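Local coordinates for oligopeptide-binding protein oppA (Lactococcus lactis subsp. cremoris, PDB 3FTO) that binds oligopeptides as part of the OppABCDF ABC transporter, which takes up peptides longer than three residues and is needed for growth in milk, at residues 296-301 and 361-366; 496-501 and 533-538; 72-77 and 561-566; 53-58 and 132-137; 97-102 and 170-175. All coordinates share one frame; numbering follows the deposited sequence.

Contact 1 of 5, residues 296-301 and 361-366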
# COMPACT_ATOMS: atom_id res chain seq x y z
N GLY A 296 -15.24 -7.79 3.65
CA GLY A 296 -14.59 -7.03 2.60
C GLY A 296 -14.21 -5.65 3.04
O GLY A 296 -14.93 -5.02 3.75
N GLN A 297 -13.06 -5.17 2.60
CA GLN A 297 -12.57 -3.85 2.91
C GLN A 297 -11.85 -3.24 1.71
O GLN A 297 -11.15 -3.92 1.01
CB GLN A 297 -11.68 -3.93 4.16
CG GLN A 297 -11.02 -2.65 4.64
CD GLN A 297 -12.01 -1.57 4.97
OE1 GLN A 297 -12.63 -1.02 4.10
NE2 GLN A 297 -12.15 -1.28 6.23
N GLN A 298 -12.00 -1.95 1.50
CA GLN A 298 -11.31 -1.30 0.40
C GLN A 298 -9.82 -1.12 0.64
O GLN A 298 -9.41 -0.56 1.62
CB GLN A 298 -11.95 0.04 0.07
CG GLN A 298 -11.47 0.62 -1.25
CD GLN A 298 -12.12 1.92 -1.60
OE1 GLN A 298 -11.87 2.92 -0.96
NE2 GLN A 298 -12.96 1.92 -2.60
N ALA A 299 -9.05 -1.59 -0.32
CA ALA A 299 -7.60 -1.56 -0.30
C ALA A 299 -6.95 -0.19 -0.49
O ALA A 299 -7.52 0.69 -1.08
CB ALA A 299 -7.09 -2.50 -1.32
N MSE A 300 -5.72 -0.06 -0.03
CA MSE A 300 -4.95 1.14 -0.27
C MSE A 300 -4.33 1.01 -1.65
O MSE A 300 -3.15 0.94 -1.79
CB MSE A 300 -3.87 1.27 0.79
CG MSE A 300 -4.39 1.38 2.22
SE MSE A 300 -3.08 1.58 3.58
CE MSE A 300 -3.88 0.62 4.95
N TYR A 301 -5.19 0.94 -2.66
CA TYR A 301 -4.81 0.54 -3.99
C TYR A 301 -5.47 1.36 -5.09
O TYR A 301 -6.65 1.64 -5.07
CB TYR A 301 -5.16 -0.93 -4.14
CG TYR A 301 -5.11 -1.49 -5.53
CD1 TYR A 301 -4.03 -2.23 -5.96
CD2 TYR A 301 -6.15 -1.29 -6.41
CE1 TYR A 301 -4.00 -2.73 -7.22
CE2 TYR A 301 -6.12 -1.77 -7.65
CZ TYR A 301 -5.05 -2.50 -8.06
OH TYR A 301 -5.03 -3.03 -9.30
N ILE A 361 -6.93 8.51 -5.75
CA ILE A 361 -6.84 8.09 -4.36
C ILE A 361 -8.16 7.50 -3.88
O ILE A 361 -9.16 8.15 -3.95
CB ILE A 361 -6.43 9.29 -3.49
CG1 ILE A 361 -5.24 10.04 -4.11
CG2 ILE A 361 -6.17 8.85 -2.10
CD1 ILE A 361 -4.27 10.60 -3.16
N PRO A 362 -8.15 6.27 -3.39
CA PRO A 362 -9.39 5.63 -2.94
C PRO A 362 -9.99 6.25 -1.68
O PRO A 362 -9.26 6.74 -0.87
CB PRO A 362 -8.95 4.19 -2.68
CG PRO A 362 -7.53 4.27 -2.42
CD PRO A 362 -6.97 5.48 -3.03
N PRO A 363 -11.30 6.17 -1.52
CA PRO A 363 -12.07 6.97 -0.57
C PRO A 363 -11.81 6.68 0.92
O PRO A 363 -12.13 7.48 1.76
CB PRO A 363 -13.53 6.71 -0.95
CG PRO A 363 -13.50 5.84 -2.12
CD PRO A 363 -12.14 5.54 -2.54
N ILE A 364 -11.17 5.55 1.19
CA ILE A 364 -10.77 5.16 2.52
C ILE A 364 -9.78 6.15 3.10
O ILE A 364 -9.64 6.23 4.28
CB ILE A 364 -10.18 3.75 2.58
CG1 ILE A 364 -9.06 3.61 1.56
CG2 ILE A 364 -11.26 2.71 2.43
CD1 ILE A 364 -8.22 2.47 1.77
N PHE A 365 -9.10 6.90 2.23
CA PHE A 365 -8.34 8.04 2.63
C PHE A 365 -9.30 9.21 2.74
O PHE A 365 -9.36 10.04 1.87
CB PHE A 365 -7.26 8.36 1.61
CG PHE A 365 -6.19 7.34 1.50
CD1 PHE A 365 -5.10 7.38 2.31
CD2 PHE A 365 -6.27 6.35 0.57
CE1 PHE A 365 -4.12 6.44 2.21
CE2 PHE A 365 -5.29 5.43 0.47
CZ PHE A 365 -4.21 5.48 1.29
N LYS A 366 -10.04 9.27 3.84
CA LYS A 366 -11.20 10.13 4.01
C LYS A 366 -10.85 11.59 3.89
O LYS A 366 -11.61 12.38 3.40
CB LYS A 366 -11.80 9.89 5.39
CG LYS A 366 -12.44 8.55 5.61
CD LYS A 366 -12.38 8.09 7.06
CE LYS A 366 -13.76 8.00 7.65
NZ LYS A 366 -14.38 6.69 7.42
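Q298 reaches from its strand onto the P362-P363-I364 corner, and its side chain can be followed atom by atom. CB packs on the I364 methyl CG2 at 3.6 Å. The torsions then carry the amide outward: CG stands opposite the backbone N (chi1 -167°) and the chain continues extended (chi2 179°), which brings the amide over the proline rings. CD faces P363 CD and P362 CB, and the side chains of Q298 and P363 cross at about a right angle. At the tip, OE1 lies 3.1 Å from P363 CD and 3.6 Å from P362 CB. The same oxygen receives a weak hydrogen bond from I364 N, at 3.5 Å with an N-H...O angle of 143°; P363 N is also near, but as a proline nitrogen it has no hydrogen to give. NE2 lies alongside P363 CD and CG.

From the turn, I364 extends CD1 to 3.3 Å from Q298 O, where it also meets A299 O. CD1 also touches CG of the selenomethionine M300 at 4.0 Å, and that CG approaches F365 CZ at 4.2 Å. The corner is a type I beta turn from P362 to F365, closed by the bond from F365 N to P362 O, while M300 and F365 each centre an inverse gamma turn.

Strand 292-307 carries 296-301 in a large mixed sheet beside strand 536-553, whose F541 touches both Q298 and P363. The turn belongs to the loop after strand 354-356, and I361 packs on F523 and Q527 of helix 516-533.

Contact 2 of 5, residues 496-501 and 533-538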
# COMPACT_ATOMS: atom_id res chain seq x y z
N PHE A 496 4.92 12.70 -18.12
CA PHE A 496 4.32 14.01 -18.18
C PHE A 496 5.01 15.07 -17.29
O PHE A 496 5.56 14.76 -16.27
CB PHE A 496 2.81 13.93 -17.94
CG PHE A 496 2.41 13.82 -16.49
CD1 PHE A 496 2.22 14.94 -15.72
CD2 PHE A 496 2.19 12.59 -15.91
CE1 PHE A 496 1.83 14.83 -14.43
CE2 PHE A 496 1.81 12.50 -14.60
CZ PHE A 496 1.63 13.61 -13.87
N ASN A 497 4.96 16.32 -17.71
CA ASN A 497 5.48 17.43 -16.94
C ASN A 497 4.59 18.66 -17.08
O ASN A 497 4.55 19.32 -18.10
CB ASN A 497 6.92 17.70 -17.38
CG ASN A 497 7.66 18.62 -16.45
OD1 ASN A 497 7.12 19.58 -15.97
ND2 ASN A 497 8.90 18.35 -16.24
N ASP A 498 3.83 18.95 -16.05
CA ASP A 498 2.86 20.00 -16.09
C ASP A 498 3.14 20.97 -14.97
O ASP A 498 3.34 20.59 -13.86
CB ASP A 498 1.47 19.39 -15.99
CG ASP A 498 0.38 20.38 -16.17
OD1 ASP A 498 -0.39 20.24 -17.09
OD2 ASP A 498 0.27 21.27 -15.38
N SER A 499 3.16 22.25 -15.28
CA SER A 499 3.36 23.26 -14.27
C SER A 499 2.26 23.32 -13.21
O SER A 499 2.55 23.51 -12.07
CB SER A 499 3.55 24.64 -14.90
OG SER A 499 4.82 24.77 -15.44
N GLU A 500 1.01 23.22 -13.62
CA GLU A 500 -0.11 23.22 -12.71
C GLU A 500 -0.09 22.01 -11.79
O GLU A 500 -0.31 22.13 -10.62
CB GLU A 500 -1.46 23.35 -13.44
CG GLU A 500 -2.68 23.29 -12.51
CD GLU A 500 -4.01 23.65 -13.15
OE1 GLU A 500 -4.25 23.25 -14.27
OE2 GLU A 500 -4.84 24.32 -12.54
N ILE A 501 0.20 20.85 -12.34
CA ILE A 501 0.32 19.63 -11.54
C ILE A 501 1.47 19.69 -10.54
O ILE A 501 1.35 19.23 -9.45
CB ILE A 501 0.35 18.36 -12.42
CG1 ILE A 501 -0.98 18.15 -13.12
CG2 ILE A 501 0.69 17.16 -11.61
CD1 ILE A 501 -2.19 18.08 -12.23
N LYS A 533 -6.73 17.05 -17.14
CA LYS A 533 -5.59 16.86 -17.99
C LYS A 533 -5.50 15.48 -18.58
O LYS A 533 -5.17 15.33 -19.71
CB LYS A 533 -4.31 17.21 -17.25
CG LYS A 533 -4.17 18.68 -17.12
CD LYS A 533 -3.32 19.08 -15.99
CE LYS A 533 -3.35 20.59 -15.81
NZ LYS A 533 -3.18 21.32 -17.06
N ALA A 534 -5.83 14.48 -17.80
CA ALA A 534 -5.84 13.13 -18.26
C ALA A 534 -4.51 12.63 -18.84
O ALA A 534 -4.50 11.93 -19.81
CB ALA A 534 -6.97 12.91 -19.21
N TYR A 535 -3.40 13.00 -18.24
CA TYR A 535 -2.13 12.38 -18.57
C TYR A 535 -2.17 10.90 -18.20
O TYR A 535 -1.58 10.08 -18.85
CB TYR A 535 -0.94 13.07 -17.92
CG TYR A 535 -0.85 14.54 -18.19
CD1 TYR A 535 -0.74 15.02 -19.47
CD2 TYR A 535 -0.82 15.44 -17.16
CE1 TYR A 535 -0.65 16.33 -19.70
CE2 TYR A 535 -0.73 16.75 -17.40
CZ TYR A 535 -0.64 17.19 -18.66
OH TYR A 535 -0.55 18.50 -18.88
N VAL A 536 -2.88 10.61 -17.12
CA VAL A 536 -3.24 9.29 -16.68
C VAL A 536 -4.73 9.30 -16.32
O VAL A 536 -5.25 10.31 -15.98
CB VAL A 536 -2.39 8.81 -15.47
CG1 VAL A 536 -0.96 8.86 -15.75
CG2 VAL A 536 -2.70 9.57 -14.24
N ILE A 537 -5.38 8.14 -16.42
CA ILE A 537 -6.77 7.96 -16.08
C ILE A 537 -6.96 6.87 -15.03
O ILE A 537 -6.53 5.76 -15.20
CB ILE A 537 -7.59 7.55 -17.32
CG1 ILE A 537 -7.24 8.43 -18.51
CG2 ILE A 537 -9.07 7.54 -17.03
CD1 ILE A 537 -7.96 9.64 -18.59
N PRO A 538 -7.62 7.22 -13.94
CA PRO A 538 -7.92 6.27 -12.87
C PRO A 538 -8.84 5.16 -13.36
O PRO A 538 -9.78 5.43 -14.03
CB PRO A 538 -8.63 7.14 -11.84
CG PRO A 538 -8.23 8.46 -12.13
CD PRO A 538 -8.04 8.57 -13.57
O HOH W 1 2.00 19.03 -20.43
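Charge pairing between D498 and K533 is backed by a tyrosine hydroxyl, and one oxygen, D498 OD1, takes both donors. K533 NZ meets it on the syn side at 3.0 Å, 20° out of the carboxylate plane, in a salt-bridge hydrogen bond. Y535 OH donates to the anti lone pair at 2.5 Å. The two donors thus hold the carboxylate from different sides and limit its rotation. K533 NZ also pairs with E500 OE1 at 3.6 Å, making a three-residue salt-bridge network.

Capping uses the other oxygen. D498 is the N-cap of helix 499-508, and OD2 accepts from I501 N at 3.1 Å, approached from above the carboxylate plane, and weakly from E500 N. The helix start and the nearby ammonium would both probably favour a charged carboxylate.

The aromatic part is an offset pair: the F496 and Y535 planes are near parallel (14°) but slid apart, with centroids at 4.8 Å, and the rings barely overlap. Each CB instead sits over the partner's face in reciprocal CH-pi contacts, F496 CB lying 4.1 Å from the Y535 centroid. K533 CB covers the opposite face of the tyrosine, leaving that ring sandwiched.

Apolar contact is completed by I501 CG1 against K533 CD. The contact joins the start of helix 499-508 to the junction where helix 516-533 gives way to strand 536-553; M530 of helix 516-533 packs on F496 and V536.

Contact 3 of 5, residues 72-77 and 561-566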
# COMPACT_ATOMS: atom_id res chain seq x y z
N LEU A 72 4.93 1.20 16.99
CA LEU A 72 4.59 2.09 18.06
C LEU A 72 3.22 2.76 18.13
O LEU A 72 2.69 2.94 19.19
CB LEU A 72 5.74 3.08 18.31
CG LEU A 72 7.03 2.40 18.76
CD1 LEU A 72 8.22 3.27 18.57
CD2 LEU A 72 6.93 1.91 20.16
N PHE A 73 2.67 3.18 17.01
CA PHE A 73 1.61 4.17 17.02
C PHE A 73 0.26 3.70 16.59
O PHE A 73 0.14 3.02 15.63
CB PHE A 73 2.00 5.40 16.19
CG PHE A 73 3.33 5.96 16.52
CD1 PHE A 73 3.56 6.55 17.73
CD2 PHE A 73 4.35 5.90 15.62
CE1 PHE A 73 4.78 7.04 18.02
CE2 PHE A 73 5.56 6.40 15.92
CZ PHE A 73 5.78 6.97 17.10
N PHE A 74 -0.75 4.09 17.33
CA PHE A 74 -2.11 3.94 16.85
C PHE A 74 -2.51 5.01 15.85
O PHE A 74 -1.92 6.06 15.80
CB PHE A 74 -3.12 3.90 18.00
CG PHE A 74 -3.13 2.61 18.77
CD1 PHE A 74 -2.26 1.61 18.49
CD2 PHE A 74 -4.00 2.44 19.80
CE1 PHE A 74 -2.27 0.47 19.19
CE2 PHE A 74 -4.01 1.31 20.50
CZ PHE A 74 -3.15 0.32 20.20
N THR A 75 -3.51 4.70 15.05
CA THR A 75 -4.12 5.63 14.14
C THR A 75 -5.62 5.59 14.26
O THR A 75 -6.20 4.67 14.78
CB THR A 75 -3.74 5.40 12.65
OG1 THR A 75 -4.20 4.13 12.22
CG2 THR A 75 -2.28 5.51 12.43
N ASP A 76 -6.23 6.61 13.69
CA ASP A 76 -7.63 6.64 13.37
C ASP A 76 -7.93 5.91 12.05
O ASP A 76 -7.06 5.38 11.43
CB ASP A 76 -8.17 8.07 13.40
CG ASP A 76 -7.62 8.97 12.31
OD1 ASP A 76 -7.06 8.49 11.35
OD2 ASP A 76 -7.77 10.17 12.42
N SER A 77 -9.18 5.86 11.66
CA SER A 77 -9.59 5.10 10.49
C SER A 77 -8.97 5.69 9.23
O SER A 77 -8.82 5.03 8.25
CB SER A 77 -11.11 5.01 10.38
OG SER A 77 -11.72 6.27 10.27
N ALA A 561 -9.71 0.11 14.02
CA ALA A 561 -9.63 -0.76 15.17
C ALA A 561 -8.19 -1.11 15.49
O ALA A 561 -7.49 -1.65 14.68
CB ALA A 561 -10.44 -1.99 14.93
N MSE A 562 -7.74 -0.75 16.68
CA MSE A 562 -6.35 -0.90 17.05
C MSE A 562 -6.03 -2.09 17.93
O MSE A 562 -4.89 -2.45 18.12
CB MSE A 562 -5.83 0.39 17.69
CG MSE A 562 -5.75 1.59 16.76
SE MSE A 562 -4.62 1.42 15.29
CE MSE A 562 -3.22 0.63 16.10
N ASN A 563 -7.06 -2.70 18.48
CA ASN A 563 -6.92 -3.77 19.43
C ASN A 563 -7.63 -5.05 19.06
O ASN A 563 -8.15 -5.67 19.93
CB ASN A 563 -7.43 -3.34 20.80
CG ASN A 563 -6.47 -2.48 21.53
OD1 ASN A 563 -6.80 -1.39 21.93
ND2 ASN A 563 -5.27 -2.96 21.73
N THR A 564 -7.72 -5.39 17.79
CA THR A 564 -8.42 -6.57 17.35
C THR A 564 -7.82 -7.88 17.87
O THR A 564 -8.55 -8.75 18.23
CB THR A 564 -8.59 -6.61 15.81
OG1 THR A 564 -9.31 -5.46 15.39
CG2 THR A 564 -9.38 -7.82 15.36
N TRP A 565 -6.51 -7.99 17.93
CA TRP A 565 -5.90 -9.20 18.43
C TRP A 565 -6.27 -9.47 19.87
O TRP A 565 -6.52 -10.58 20.21
CB TRP A 565 -4.38 -9.19 18.26
CG TRP A 565 -3.97 -9.19 16.88
CD1 TRP A 565 -3.26 -8.26 16.28
CD2 TRP A 565 -4.27 -10.18 15.90
NE1 TRP A 565 -3.07 -8.58 14.99
CE2 TRP A 565 -3.69 -9.76 14.72
CE3 TRP A 565 -4.97 -11.38 15.91
CZ2 TRP A 565 -3.79 -10.47 13.57
CZ3 TRP A 565 -5.05 -12.08 14.78
CH2 TRP A 565 -4.47 -11.63 13.62
N SER A 566 -6.29 -8.45 20.71
CA SER A 566 -6.80 -8.58 22.07
C SER A 566 -8.31 -8.82 22.19
O SER A 566 -8.76 -9.53 23.05
CB SER A 566 -6.37 -7.40 22.91
OG SER A 566 -4.99 -7.25 22.87
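A Met-aromatic contact links the short strand 74-75 to the loop leading into helix 564-567: the selenomethionine M562 lies along one face of the F74 ring. Its CB sits almost squarely over the ring, 3.4 Å from the centroid and only 10° off the normal, a CH-pi contact. CG follows over the same face, 3.5 Å from F74 CG. The selenium is displaced toward the ring's margin, 4.5 Å from the centroid and 34° off the normal, an oblique approach. The bend at chi2 (-61°) turns SE back beside the ring rather than letting the chain run outward; the modelled position of the terminal methyl CE is doubtful because it clashes with the ring.

Beyond the phenyl group, SE reaches the backbone of the next residue, lying 3.5 Å from T75 N, and it comes to 4.1 Å from T75 OG1. That hydroxyl donates to D76 O within its own segment. N563 adds a looser contact, its OD1 standing 4.1 Å from F74 CE2. No hydrogen bond crosses between the segments, so the joint rests on ring-face and van der Waals contact. Replacing F74 by an alanine removes the face under M562 and would probably open a gap beneath CB and CG and set the selenium-bearing chain free to turn.

Strand 74-75 pairs antiparallel with strand 81-82, whose I82 touches F74. F73 turns instead to strands 87-92 and 97-102, while N563, the N-cap residue of helix 564-567, packs on Y243.

Contact 4 of 5, residues 53-58 and 132-137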
# COMPACT_ATOMS: atom_id res chain seq x y z
N LEU A 53 15.19 -5.20 8.72
CA LEU A 53 15.71 -6.39 8.08
C LEU A 53 14.72 -7.22 7.29
O LEU A 53 15.09 -8.14 6.64
CB LEU A 53 16.35 -7.28 9.12
CG LEU A 53 17.73 -6.89 9.57
CD1 LEU A 53 17.90 -5.42 9.51
CD2 LEU A 53 18.07 -7.43 10.90
N SER A 54 13.45 -6.87 7.35
CA SER A 54 12.42 -7.70 6.73
C SER A 54 12.00 -7.27 5.34
O SER A 54 11.64 -6.14 5.11
CB SER A 54 11.21 -7.82 7.62
OG SER A 54 10.52 -8.98 7.28
N ASN A 55 12.06 -8.21 4.42
CA ASN A 55 11.68 -8.01 3.04
C ASN A 55 10.54 -8.88 2.55
O ASN A 55 10.20 -8.82 1.40
CB ASN A 55 12.90 -8.14 2.12
CG ASN A 55 14.09 -7.33 2.61
OD1 ASN A 55 13.97 -6.17 2.89
ND2 ASN A 55 15.22 -7.95 2.69
N ASP A 56 9.97 -9.69 3.43
CA ASP A 56 8.87 -10.58 3.06
C ASP A 56 7.49 -10.11 3.54
O ASP A 56 7.23 -9.96 4.71
CB ASP A 56 9.17 -11.98 3.59
CG ASP A 56 8.09 -12.96 3.31
OD1 ASP A 56 7.58 -12.99 2.20
OD2 ASP A 56 7.76 -13.75 4.17
N ALA A 57 6.62 -9.85 2.59
CA ALA A 57 5.29 -9.39 2.89
C ALA A 57 4.48 -10.40 3.67
O ALA A 57 3.69 -10.03 4.47
CB ALA A 57 4.58 -8.99 1.64
N THR A 58 4.69 -11.67 3.38
CA THR A 58 3.93 -12.73 4.01
C THR A 58 4.16 -12.76 5.51
O THR A 58 3.23 -12.73 6.30
CB THR A 58 4.41 -14.08 3.46
OG1 THR A 58 3.90 -14.29 2.16
CG2 THR A 58 3.95 -15.19 4.32
N GLY A 132 22.83 -4.80 6.43
CA GLY A 132 22.29 -5.25 5.16
C GLY A 132 20.83 -5.02 4.82
O GLY A 132 20.25 -5.74 4.05
N SER A 133 20.26 -3.98 5.40
CA SER A 133 18.89 -3.59 5.17
C SER A 133 18.68 -3.02 3.78
O SER A 133 19.54 -2.37 3.25
CB SER A 133 18.47 -2.58 6.22
OG SER A 133 17.29 -1.94 5.87
N ASP A 134 17.52 -3.28 3.21
CA ASP A 134 17.10 -2.72 1.93
C ASP A 134 16.25 -1.49 2.09
O ASP A 134 15.80 -0.93 1.12
CB ASP A 134 16.32 -3.73 1.14
CG ASP A 134 17.18 -4.68 0.41
OD1 ASP A 134 18.40 -4.55 0.54
OD2 ASP A 134 16.66 -5.55 -0.27
N ARG A 135 16.00 -1.10 3.32
CA ARG A 135 14.97 -0.12 3.59
C ARG A 135 15.38 1.32 3.77
O ARG A 135 14.58 2.11 4.15
CB ARG A 135 14.06 -0.58 4.71
CG ARG A 135 13.42 -1.89 4.41
CD ARG A 135 12.31 -2.19 5.34
NE ARG A 135 11.45 -3.24 4.86
CZ ARG A 135 10.36 -3.07 4.14
NH1 ARG A 135 9.96 -1.87 3.81
NH2 ARG A 135 9.68 -4.10 3.76
N TRP A 136 16.62 1.67 3.51
CA TRP A 136 16.98 3.06 3.55
C TRP A 136 16.22 3.79 2.48
O TRP A 136 16.10 3.33 1.36
CB TRP A 136 18.49 3.25 3.38
CG TRP A 136 18.91 4.67 3.15
CD1 TRP A 136 19.03 5.29 1.96
CD2 TRP A 136 19.25 5.63 4.14
NE1 TRP A 136 19.43 6.56 2.14
CE2 TRP A 136 19.59 6.80 3.47
CE3 TRP A 136 19.33 5.61 5.52
CZ2 TRP A 136 19.97 7.94 4.14
CZ3 TRP A 136 19.72 6.72 6.17
CH2 TRP A 136 20.02 7.88 5.50
N THR A 137 15.70 4.95 2.84
CA THR A 137 15.15 5.88 1.89
C THR A 137 15.89 7.20 2.00
O THR A 137 16.49 7.52 3.00
CB THR A 137 13.61 6.09 1.99
OG1 THR A 137 13.27 6.65 3.25
CG2 THR A 137 12.89 4.82 1.82
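R135 presents the edge of its guanidinium to the backbone carbonyl of S54, and two nitrogens grip that single oxygen side-on. NE gives the straighter bond, 2.9 Å to S54 O with an N-H...O angle of 159°, arriving nearly along the C=O axis. NH2 donates to S54 O at 3.1 Å and 142°, tilted from the carbonyl plane. The oxygen lies only 1° out of the guanidinium plane, so the paired bonds fix the rotation of the group. The side chain runs extended from CG to NE, which delivers this edge across to the S54 carbonyl.

The base of the arginine is set by an ST turn: S133 OG accepts from R135 N at 3.0 Å, and the same hydroxyl bonds to G52 O, just before the other segment. One serine therefore shapes the 132-137 loop and ties it to the chain ahead of L53. That loop follows helix 116-127, whose I126 packs on S133, whereas 53-58 leads into helix 57-62, with D56 at its N-cap accepting weakly from T58 N.

The N55 and D134 side chains cross at about a right angle, and both residues are exposed. Toward the protein interior, L53 bends its end back so that CD1 comes to 4.4 Å from S133 CB.

Contact 5 of 5, residues 97-102 and 170-175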
# COMPACT_ATOMS: atom_id res chain seq x y z
N THR A 97 10.90 19.42 15.09
CA THR A 97 11.12 18.25 15.87
C THR A 97 9.92 17.34 15.97
O THR A 97 8.79 17.76 15.99
CB THR A 97 11.54 18.63 17.28
OG1 THR A 97 12.84 19.20 17.24
CG2 THR A 97 11.62 17.43 18.11
N ALA A 98 10.21 16.06 16.07
CA ALA A 98 9.21 15.07 16.38
C ALA A 98 9.57 14.47 17.72
O ALA A 98 10.69 14.06 17.94
CB ALA A 98 9.17 14.02 15.35
N THR A 99 8.61 14.45 18.61
CA THR A 99 8.84 13.86 19.91
C THR A 99 8.09 12.54 20.12
O THR A 99 6.89 12.48 20.06
CB THR A 99 8.51 14.84 21.02
OG1 THR A 99 9.21 16.06 20.79
CG2 THR A 99 8.93 14.31 22.29
N ILE A 100 8.85 11.49 20.36
CA ILE A 100 8.27 10.19 20.58
C ILE A 100 8.32 9.90 22.07
O ILE A 100 9.35 9.96 22.68
CB ILE A 100 9.01 9.09 19.78
CG1 ILE A 100 8.90 9.30 18.27
CG2 ILE A 100 8.43 7.76 20.09
CD1 ILE A 100 9.55 10.53 17.75
N THR A 101 7.16 9.62 22.65
CA THR A 101 7.09 9.21 24.04
C THR A 101 6.56 7.81 24.18
O THR A 101 5.42 7.53 23.90
CB THR A 101 6.19 10.15 24.85
OG1 THR A 101 6.63 11.47 24.66
CG2 THR A 101 6.25 9.84 26.32
N LEU A 102 7.44 6.93 24.60
CA LEU A 102 7.09 5.56 24.90
C LEU A 102 6.34 5.48 26.20
O LEU A 102 6.58 6.23 27.12
CB LEU A 102 8.34 4.69 24.93
CG LEU A 102 9.30 4.78 23.75
CD1 LEU A 102 10.65 4.22 24.14
CD2 LEU A 102 8.72 4.08 22.53
N VAL A 170 11.76 8.91 26.28
CA VAL A 170 11.51 9.97 25.34
C VAL A 170 12.59 10.11 24.26
O VAL A 170 13.75 10.05 24.54
CB VAL A 170 11.29 11.31 26.07
CG1 VAL A 170 10.97 12.39 25.11
CG2 VAL A 170 10.21 11.16 27.05
N ILE A 171 12.19 10.29 23.03
CA ILE A 171 13.15 10.49 21.98
C ILE A 171 12.86 11.75 21.23
O ILE A 171 11.75 12.01 20.91
CB ILE A 171 13.15 9.35 20.97
CG1 ILE A 171 13.27 8.00 21.67
CG2 ILE A 171 14.27 9.54 20.00
CD1 ILE A 171 11.94 7.37 21.97
N LYS A 172 13.88 12.52 20.93
CA LYS A 172 13.68 13.69 20.09
C LYS A 172 14.31 13.50 18.74
O LYS A 172 15.45 13.09 18.64
CB LYS A 172 14.23 14.95 20.73
CG LYS A 172 13.43 15.47 21.83
CD LYS A 172 12.16 16.01 21.35
CE LYS A 172 11.49 16.76 22.46
NZ LYS A 172 12.38 17.78 23.01
N VAL A 173 13.56 13.82 17.71
CA VAL A 173 14.04 13.69 16.36
C VAL A 173 14.05 15.00 15.61
O VAL A 173 13.03 15.60 15.37
CB VAL A 173 13.22 12.68 15.58
CG1 VAL A 173 13.74 12.56 14.20
CG2 VAL A 173 13.24 11.36 16.26
N GLN A 174 15.23 15.41 15.20
CA GLN A 174 15.39 16.68 14.53
C GLN A 174 15.52 16.57 13.03
O GLN A 174 16.36 15.90 12.54
CB GLN A 174 16.60 17.38 15.10
CG GLN A 174 16.86 18.70 14.50
CD GLN A 174 16.13 19.79 15.19
OE1 GLN A 174 16.06 19.83 16.40
NE2 GLN A 174 15.56 20.67 14.42
N PHE A 175 14.65 17.27 12.33
CA PHE A 175 14.57 17.29 10.89
C PHE A 175 15.12 18.58 10.29
O PHE A 175 15.12 19.61 10.93
CB PHE A 175 13.12 17.14 10.41
CG PHE A 175 12.41 15.96 10.95
CD1 PHE A 175 12.62 14.71 10.44
CD2 PHE A 175 11.51 16.10 11.97
CE1 PHE A 175 11.96 13.65 10.92
CE2 PHE A 175 10.85 15.03 12.46
CZ PHE A 175 11.08 13.81 11.94
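I100 and I171 face each other as a hydrogen-bonded pair of antiparallel strands, I100 N to I171 O at 3.0 Å and I171 N to I100 O at 2.9 Å. A98 and V173 repeat the pattern, and the axes of the two short segments approach to 4.7 Å, their N-to-C directions 162° apart.

The face bearing A98, I100, I171 and V173 is buried and close-packed. I171 CD1 meets I100 CG2 and, at 4.0 Å, L102 CD1; I100 CD1 touches V173 CG2. F175 offers its ring edge to A98, CE2 lying 3.5 Å from CB.

The other face is more exposed and more polar, although T97 itself is buried. Chi1 of -69° sets OG1 of T97 beside the backbone N and turns CG2 anti to it, laying that methyl on K172 CD at 3.6 Å, while OG1 bonds to S95 O, which also receives Q174 NE2. A glycine in place of T97 would probably deprive K172 of its methyl support and S95 O of one hydroxyl partner. V170 CG1 touches T99 CG2 at 4.0 Å.

These are the two inner strands of a four-stranded antiparallel sheet, between 87-92 and 160-161; Y119 of helix 116-127 covers I100 and I171.

From the N terminus, segment 53-58 opens contact 4, and 72-77 opens contact 3 before 132-137 closes contact 4, so these two loops cross. Contact 5 opens at 97-102 and closes at 170-175; it crosses contact 4 as well but falls wholly within the span of contact 3. Contacts 1 and 2 then close in series, also within that span, which ends only at 561-566. Contacts 3 and 5 touch through L72 with L102 and F73 with I100, joining the 74-75 region to the four-stranded sheet. K366 packs on S77 between contacts 1 and 3. Contacts 1 and 2 reach neighbouring strands of one sheet, 292-307 and 536-553, their centres about 22 Å apart.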